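Local coordinates for protein R.Pab1 family restriction endonuclease (Campylobacter coli, PDB 7CFA) that probably acts as a sequence-specific restriction DNA glycosylase, removing a base from its recognition site and thereby leading to cleavage of the DNA, at residues 54-59 and 64-69; 148-153 and 176-181. The protein carries 2 engineered substitutions. All blocks are in the same frame, centred on the assembly; numbering follows the deposited sequence.

Interaction 1: residues 54-59 and 64-69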
ATOM      1  N   GLY A  54       3.013 -15.307  -9.594  1.00 42.97           N
ATOM      2  CA  GLY A  54       3.006 -14.885 -10.973  1.00 48.61           C
ATOM      3  C   GLY A  54       2.829 -16.058 -11.925  1.00 49.46           C
ATOM      4  O   GLY A  54       2.769 -17.221 -11.532  1.00 47.39           O
ATOM      5  N   TYR A  55       2.739 -15.720 -13.211  1.00 51.96           N
ATOM      6  CA  TYR A  55       2.623 -16.721 -14.258  1.00 48.39           C
ATOM      7  C   TYR A  55       3.705 -16.623 -15.325  1.00 53.77           C
ATOM      8  O   TYR A  55       3.757 -17.488 -16.206  1.00 50.86           O
ATOM      9  CB  TYR A  55       1.238 -16.650 -14.928  1.00 47.08           C
ATOM     10  CG  TYR A  55       0.885 -15.308 -15.531  1.00 55.63           C
ATOM     11  CD1 TYR A  55       1.399 -14.921 -16.763  1.00 58.71           C
ATOM     12  CD2 TYR A  55       0.020 -14.436 -14.881  1.00 49.80           C
ATOM     13  CE1 TYR A  55       1.079 -13.702 -17.322  1.00 57.62           C
ATOM     14  CE2 TYR A  55      -0.309 -13.213 -15.435  1.00 53.09           C
ATOM     15  CZ  TYR A  55       0.225 -12.852 -16.656  1.00 52.49           C
ATOM     16  OH  TYR A  55      -0.094 -11.638 -17.220  1.00 56.48           O
ATOM     17  N   ASP A  56       4.567 -15.613 -15.276  1.00 52.95           N
ATOM     18  CA  ASP A  56       5.670 -15.528 -16.222  1.00 63.36           C
ATOM     19  C   ASP A  56       6.795 -14.700 -15.619  1.00 60.92           C
ATOM     20  O   ASP A  56       6.669 -14.127 -14.534  1.00 52.80           O
ATOM     21  CB  ASP A  56       5.221 -14.937 -17.565  1.00 62.63           C
ATOM     22  CG  ASP A  56       4.630 -13.552 -17.429  1.00 66.01           C
ATOM     23  OD1 ASP A  56       4.591 -13.014 -16.303  1.00 71.07           O
ATOM     24  OD2 ASP A  56       4.190 -13.000 -18.458  1.00 67.92           O
ATOM     25  N   MET A  57       7.906 -14.647 -16.347  1.00 64.37           N
ATOM     26  CA  MET A  57       9.068 -13.877 -15.938  1.00 61.80           C
ATOM     27  C   MET A  57       9.806 -13.428 -17.191  1.00 65.16           C
ATOM     28  O   MET A  57       9.856 -14.161 -18.182  1.00 59.40           O
ATOM     29  CB  MET A  57       9.991 -14.693 -15.026  1.00 66.59           C
ATOM     30  CG  MET A  57      11.217 -13.927 -14.552  1.00 85.70           C
ATOM     31  SD  MET A  57      12.060 -14.701 -13.159  1.00100.44           S
ATOM     32  CE  MET A  57      12.376 -16.339 -13.810  1.00 93.97           C
ATOM     33  N   VAL A  58      10.354 -12.211 -17.145  1.00 61.41           N
ATOM     34  CA  VAL A  58      11.117 -11.697 -18.275  1.00 68.08           C
ATOM     35  C   VAL A  58      12.302 -12.611 -18.537  1.00 76.64           C
ATOM     36  O   VAL A  58      13.093 -12.910 -17.633  1.00 91.01           O
ATOM     37  CB  VAL A  58      11.564 -10.253 -18.008  1.00 67.51           C
ATOM     38  CG1 VAL A  58      12.468  -9.765 -19.129  1.00 69.90           C
ATOM     39  CG2 VAL A  58      10.352  -9.349 -17.859  1.00 67.58           C
ATOM     40  N   ALA A  59      12.424 -13.070 -19.777  1.00 69.48           N
ATOM     41  CA  ALA A  59      13.450 -14.021 -20.166  1.00 73.39           C
ATOM     42  C   ALA A  59      14.536 -13.331 -20.978  1.00 81.67           C
ATOM     43  O   ALA A  59      14.351 -12.230 -21.503  1.00 78.87           O
ATOM     44  CB  ALA A  59      12.847 -15.175 -20.973  1.00 67.18           C
ATOM     45  N   GLY A  64      13.626 -17.817 -23.700  1.00 76.07           N
ATOM     46  CA  GLY A  64      12.282 -17.286 -23.872  1.00 66.31           C
ATOM     47  C   GLY A  64      11.307 -18.340 -24.369  1.00 64.90           C
ATOM     48  O   GLY A  64      11.657 -19.220 -25.151  1.00 67.13           O
ATOM     49  N   ASN A  65      10.068 -18.246 -23.895  1.00 61.60           N
ATOM     50  CA  ASN A  65       9.000 -19.141 -24.320  1.00 72.57           C
ATOM     51  C   ASN A  65       7.938 -18.460 -25.168  1.00 70.03           C
ATOM     52  O   ASN A  65       7.355 -19.108 -26.038  1.00 71.88           O
ATOM     53  CB  ASN A  65       8.325 -19.783 -23.101  1.00 66.04           C
ATOM     54  CG  ASN A  65       9.250 -20.717 -22.347  1.00 62.12           C
ATOM     55  OD1 ASN A  65       9.364 -20.641 -21.126  1.00 65.17           O
ATOM     56  ND2 ASN A  65       9.913 -21.612 -23.074  1.00 60.35           N
ATOM     57  N   PHE A  66       7.672 -17.177 -24.935  1.00 67.67           N
ATOM     58  CA  PHE A  66       6.684 -16.432 -25.705  1.00 64.79           C
ATOM     59  C   PHE A  66       6.997 -14.947 -25.581  1.00 65.06           C
ATOM     60  O   PHE A  66       7.882 -14.539 -24.826  1.00 68.10           O
ATOM     61  CB  PHE A  66       5.257 -16.737 -25.233  1.00 57.77           C
ATOM     62  CG  PHE A  66       4.944 -16.213 -23.856  1.00 63.89           C
ATOM     63  CD1 PHE A  66       4.308 -14.991 -23.691  1.00 59.14           C
ATOM     64  CD2 PHE A  66       5.276 -16.947 -22.728  1.00 58.86           C
ATOM     65  CE1 PHE A  66       4.016 -14.509 -22.427  1.00 54.09           C
ATOM     66  CE2 PHE A  66       4.988 -16.471 -21.461  1.00 53.15           C
ATOM     67  CZ  PHE A  66       4.354 -15.251 -21.310  1.00 50.03           C
ATOM     68  N   ILE A  67       6.252 -14.142 -26.333  1.00 66.56           N
ATOM     69  CA  ILE A  67       6.377 -12.688 -26.307  1.00 64.39           C
ATOM     70  C   ILE A  67       5.097 -12.118 -25.714  1.00 64.05           C
ATOM     71  O   ILE A  67       4.004 -12.334 -26.252  1.00 72.76           O
ATOM     72  CB  ILE A  67       6.642 -12.112 -27.705  1.00 68.58           C
ATOM     73  CG1 ILE A  67       7.934 -12.693 -28.287  1.00 80.81           C
ATOM     74  CG2 ILE A  67       6.712 -10.592 -27.648  1.00 69.99           C
ATOM     75  CD1 ILE A  67       8.280 -12.155 -29.658  1.00 76.15           C
ATOM     76  N   GLY A  68       5.234 -11.381 -24.613  1.00 65.81           N
ATOM     77  CA  GLY A  68       4.089 -10.865 -23.895  1.00 66.15           C
ATOM     78  C   GLY A  68       3.396  -9.717 -24.607  1.00 70.48           C
ATOM     79  O   GLY A  68       3.780  -9.282 -25.693  1.00 76.21           O
ATOM     80  N   ALA A  69       2.338  -9.220 -23.959  1.00 69.99           N
ATOM     81  CA  ALA A  69       1.570  -8.113 -24.519  1.00 79.33           C
ATOM     82  C   ALA A  69       2.382  -6.826 -24.564  1.00 74.77           C
ATOM     83  O   ALA A  69       2.136  -5.970 -25.419  1.00 64.79           O
ATOM     84  CB  ALA A  69       0.287  -7.903 -23.712  1.00 79.39           C
TER
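Asp56 and Phe66 make the main side-chain contact between residues 54-59 and 64-69, a polar group set against the rim of an aromatic ring. The carboxylate oxygen Asp56 OD2 lies 3.6 Å from Phe66 CZ, at the ring edge and near its plane. Carboxylate and ring are almost coplanar, their planes only 12° apart, an arrangement that would bring the positive rim of the ring toward the carboxylate. Asp56 CB adds an apolar touch to the same end of the ring, 3.9 Å from Phe66 CZ. With chi1 near 68°, Phe66 holds CG between its own backbone N and carbonyl carbon, and from there the far end of the ring comes up to the aspartate.

The second contact is purely van der Waals: the methyl Ala59 CB packs on Gly64 CA at 3.6 Å, where the two backbones come nearest, just before and after the short connection between them.

No hydrogen bond joins the two segments directly; the polar links run through the strand between them. Met57 and Ala59 pair with one side of strand 73-76 through Lys75 and Asp73, whereas Asn65 and Phe66 both face Lys74 on its other side, a classic beta bulge. Lys74 NZ also forms a long, weak ion pair with Asp56 OD2. Strands 56-58 and 66-67 are thus the outer members of a small three-stranded antiparallel sheet, and helix 223-237 packs against it, with Ile232 touching both Tyr55 and Phe66.

Interaction 2: residues 148-153 and 176-181; sequences NNEFLS and VHLLKN
Leu178 points its CD1 methyl at the turn formed by residues 148-151 and touches two side chains there. The methyl meets the aliphatic base of Glu150, with Leu178 CD1 3.7 Å from Glu150 CB. Roughly at right angles to this direction it approaches the far end of the Phe151 ring obliquely, 3.9 Å from Phe151 CZ, in an apolar contact. Leu178 CG is anti to its carbonyl carbon (chi1 -68°), and the extended chi2 carries CD1 forward to this meeting point.

The carboxylate of Glu150 turns instead toward His177. Because its chain bends at chi2 (-75°), the acid group is turned toward the imidazole, and Glu150 OE1 comes to 3.7 Å from His177 CE1. The two side chains cross at about a right angle, with carboxylate and imidazole planes 60° apart. His177 NE2 is 4.0 Å from the same Glu150 OE1, too far for a hydrogen bond; if the imidazole were protonated, the acid could still favour that charge through space.

The loop that presents Glu150 and Phe151 is internally braced. It is a type I beta turn, closed by the bond from Phe151 N to Asn148 O, and it also contains an Asx turn in which Glu150 N donates a nearly straight bond to Asn148 OD1 over 3.1 Å. The amide carbon Asn148 CG lies in plane at the edge of the Phe151 ring.

The turn leads into strand 152-159, and the 3-10 segment 176-178 follows directly on strand 166-175, its antiparallel neighbour in the seven-stranded sheet; the contact therefore joins adjoining ends of two paired strands. Glu150 also touches Pro175 on this side, while Ile210 of helix 208-219 packs against Asn148 and Phe151.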
ATOM      1  N   ASN A 148     -11.819 -26.573  -3.216  1.00112.32           N
ATOM      2  CA  ASN A 148     -11.149 -26.952  -1.977  1.00103.85           C
ATOM      3  C   ASN A 148     -11.237 -25.782  -1.006  1.00101.97           C
ATOM      4  O   ASN A 148     -10.612 -24.738  -1.224  1.00 98.13           O
ATOM      5  CB  ASN A 148      -9.699 -27.333  -2.258  1.00100.22           C
ATOM      6  CG  ASN A 148      -9.051 -28.070  -1.099  1.00106.49           C
ATOM      7  OD1 ASN A 148      -9.274 -27.743   0.066  1.00111.66           O
ATOM      8  ND2 ASN A 148      -8.244 -29.074  -1.418  1.00108.08           N
ATOM      9  N   ASN A 149     -12.012 -25.949   0.069  1.00105.06           N
ATOM     10  CA  ASN A 149     -12.273 -24.850   0.992  1.00104.29           C
ATOM     11  C   ASN A 149     -11.026 -24.369   1.725  1.00 95.80           C
ATOM     12  O   ASN A 149     -11.105 -23.378   2.459  1.00 98.59           O
ATOM     13  CB  ASN A 149     -13.342 -25.262   2.007  1.00110.53           C
ATOM     14  CG  ASN A 149     -14.723 -25.368   1.386  1.00114.99           C
ATOM     15  OD1 ASN A 149     -15.043 -24.658   0.432  1.00118.82           O
ATOM     16  ND2 ASN A 149     -15.549 -26.257   1.925  1.00115.00           N
ATOM     17  N   GLU A 150      -9.882 -25.030   1.542  1.00 82.90           N
ATOM     18  CA  GLU A 150      -8.651 -24.566   2.170  1.00 75.20           C
ATOM     19  C   GLU A 150      -7.964 -23.480   1.349  1.00 67.24           C
ATOM     20  O   GLU A 150      -7.260 -22.635   1.914  1.00 63.76           O
ATOM     21  CB  GLU A 150      -7.700 -25.745   2.384  1.00 82.56           C
ATOM     22  CG  GLU A 150      -8.303 -26.899   3.172  1.00 96.35           C
ATOM     23  CD  GLU A 150      -8.411 -26.612   4.659  1.00108.47           C
ATOM     24  OE1 GLU A 150      -7.411 -26.163   5.257  1.00114.13           O
ATOM     25  OE2 GLU A 150      -9.499 -26.836   5.232  1.00113.63           O
ATOM     26  N   PHE A 151      -8.158 -23.478   0.034  1.00 55.31           N
ATOM     27  CA  PHE A 151      -7.461 -22.566  -0.862  1.00 56.68           C
ATOM     28  C   PHE A 151      -8.369 -21.419  -1.285  1.00 52.26           C
ATOM     29  O   PHE A 151      -9.566 -21.609  -1.515  1.00 57.12           O
ATOM     30  CB  PHE A 151      -6.956 -23.304  -2.104  1.00 55.58           C
ATOM     31  CG  PHE A 151      -5.887 -24.318  -1.815  1.00 58.11           C
ATOM     32  CD1 PHE A 151      -6.215 -25.633  -1.530  1.00 62.88           C
ATOM     33  CD2 PHE A 151      -4.553 -23.954  -1.826  1.00 48.53           C
ATOM     34  CE1 PHE A 151      -5.229 -26.565  -1.264  1.00 62.80           C
ATOM     35  CE2 PHE A 151      -3.563 -24.879  -1.561  1.00 49.39           C
ATOM     36  CZ  PHE A 151      -3.900 -26.186  -1.279  1.00 54.75           C
ATOM     37  N   LEU A 152      -7.787 -20.226  -1.386  1.00 46.78           N
ATOM     38  CA  LEU A 152      -8.490 -19.066  -1.912  1.00 49.79           C
ATOM     39  C   LEU A 152      -7.475 -18.146  -2.568  1.00 45.75           C
ATOM     40  O   LEU A 152      -6.275 -18.209  -2.288  1.00 48.77           O
ATOM     41  CB  LEU A 152      -9.271 -18.317  -0.820  1.00 51.96           C
ATOM     42  CG  LEU A 152      -8.509 -17.560   0.275  1.00 53.42           C
ATOM     43  CD1 LEU A 152      -8.190 -16.120  -0.127  1.00 47.98           C
ATOM     44  CD2 LEU A 152      -9.292 -17.583   1.578  1.00 50.30           C
ATOM     45  N   SER A 153      -7.973 -17.285  -3.448  1.00 45.12           N
ATOM     46  CA  SER A 153      -7.170 -16.223  -4.030  1.00 40.25           C
ATOM     47  C   SER A 153      -7.897 -14.903  -3.841  1.00 40.29           C
ATOM     48  O   SER A 153      -9.127 -14.842  -3.930  1.00 41.25           O
ATOM     49  CB  SER A 153      -6.889 -16.466  -5.519  1.00 48.31           C
ATOM     50  OG  SER A 153      -8.084 -16.450  -6.274  1.00 67.81           O
ATOM     51  N   VAL A 176      -1.157 -22.613   6.733  1.00 54.01           N
ATOM     52  CA  VAL A 176       0.224 -23.051   6.912  1.00 56.79           C
ATOM     53  C   VAL A 176       0.286 -24.533   7.256  1.00 59.65           C
ATOM     54  O   VAL A 176       1.237 -25.228   6.872  1.00 64.28           O
ATOM     55  CB  VAL A 176       0.915 -22.193   7.989  1.00 62.40           C
ATOM     56  CG1 VAL A 176       2.358 -22.641   8.197  1.00 62.80           C
ATOM     57  CG2 VAL A 176       0.861 -20.723   7.611  1.00 58.79           C
ATOM     58  N   HIS A 177      -0.715 -25.052   7.970  1.00 60.78           N
ATOM     59  CA  HIS A 177      -0.677 -26.455   8.362  1.00 68.22           C
ATOM     60  C   HIS A 177      -0.850 -27.406   7.183  1.00 66.96           C
ATOM     61  O   HIS A 177      -0.698 -28.619   7.365  1.00 75.52           O
ATOM     62  CB  HIS A 177      -1.737 -26.741   9.433  1.00 66.34           C
ATOM     63  CG  HIS A 177      -3.144 -26.503   8.981  1.00 64.57           C
ATOM     64  ND1 HIS A 177      -3.835 -27.398   8.193  1.00 68.00           N
ATOM     65  CD2 HIS A 177      -3.996 -25.478   9.221  1.00 64.72           C
ATOM     66  CE1 HIS A 177      -5.048 -26.930   7.959  1.00 65.48           C
ATOM     67  NE2 HIS A 177      -5.172 -25.768   8.572  1.00 61.90           N
ATOM     68  N   LEU A 178      -1.156 -26.896   5.988  1.00 62.59           N
ATOM     69  CA  LEU A 178      -1.173 -27.741   4.799  1.00 61.87           C
ATOM     70  C   LEU A 178       0.225 -28.048   4.284  1.00 57.61           C
ATOM     71  O   LEU A 178       0.388 -28.980   3.492  1.00 59.81           O
ATOM     72  CB  LEU A 178      -1.979 -27.080   3.680  1.00 69.70           C
ATOM     73  CG  LEU A 178      -3.488 -26.931   3.859  1.00 82.72           C
ATOM     74  CD1 LEU A 178      -4.090 -26.341   2.597  1.00 85.41           C
ATOM     75  CD2 LEU A 178      -4.130 -28.267   4.189  1.00 82.68           C
ATOM     76  N   LEU A 179       1.228 -27.290   4.711  1.00 61.40           N
ATOM     77  CA  LEU A 179       2.579 -27.453   4.198  1.00 62.35           C
ATOM     78  C   LEU A 179       3.283 -28.623   4.872  1.00 65.74           C
ATOM     79  O   LEU A 179       3.041 -28.934   6.041  1.00 62.89           O
ATOM     80  CB  LEU A 179       3.389 -26.173   4.409  1.00 55.76           C
ATOM     81  CG  LEU A 179       2.887 -24.904   3.717  1.00 53.62           C
ATOM     82  CD1 LEU A 179       3.655 -23.692   4.213  1.00 55.64           C
ATOM     83  CD2 LEU A 179       3.012 -25.035   2.208  1.00 49.12           C
ATOM     84  N   LYS A 180       4.161 -29.271   4.116  1.00 63.85           N
ATOM     85  CA  LYS A 180       5.032 -30.308   4.645  1.00 71.72           C
ATOM     86  C   LYS A 180       6.406 -29.720   4.935  1.00 77.38           C
ATOM     87  O   LYS A 180       6.854 -28.785   4.267  1.00 71.22           O
ATOM     88  CB  LYS A 180       5.161 -31.475   3.664  1.00 69.84           C
ATOM     89  CG  LYS A 180       3.843 -32.140   3.304  1.00 69.86           C
ATOM     90  CD  LYS A 180       4.052 -33.312   2.356  1.00 71.20           C
ATOM     91  CE  LYS A 180       4.615 -32.853   1.021  1.00 65.73           C
ATOM     92  NZ  LYS A 180       4.774 -33.983   0.064  1.00 61.69           N
ATOM     93  N   ASN A 181       7.072 -30.271   5.946  1.00 74.49           N
ATOM     94  CA  ASN A 181       8.428 -29.850   6.268  1.00 77.10           C
ATOM     95  C   ASN A 181       9.401 -30.541   5.312  1.00 80.00           C
ATOM     96  O   ASN A 181       9.004 -31.145   4.312  1.00 78.22           O
ATOM     97  CB  ASN A 181       8.743 -30.133   7.736  1.00 86.80           C
ATOM     98  CG  ASN A 181       8.584 -31.599   8.104  1.00 93.70           C
ATOM     99  OD1 ASN A 181       8.396 -32.456   7.241  1.00100.58           O
ATOM    100  ND2 ASN A 181       8.666 -31.892   9.396  1.00 90.15           N
TER

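Overall arrangement
Interactions 1 and 2 follow one another along the chain and lie on opposite sides of its centre, with their own centres 27 Å apart. Their nearest atoms remain about 11 Å from each other, so the two do not touch. Each belongs to a different antiparallel sheet: residues 54-59 and 64-69 border the small three-stranded one, whereas residues 148-153 and 176-181 sit at the ends of neighbouring strands in the large one. Strand 47-51 of the large sheet connects them: His47 and Val49 touch Val176 in interaction 2, and the chain then runs on into residues 54-59. Neither contact involves the second subunit.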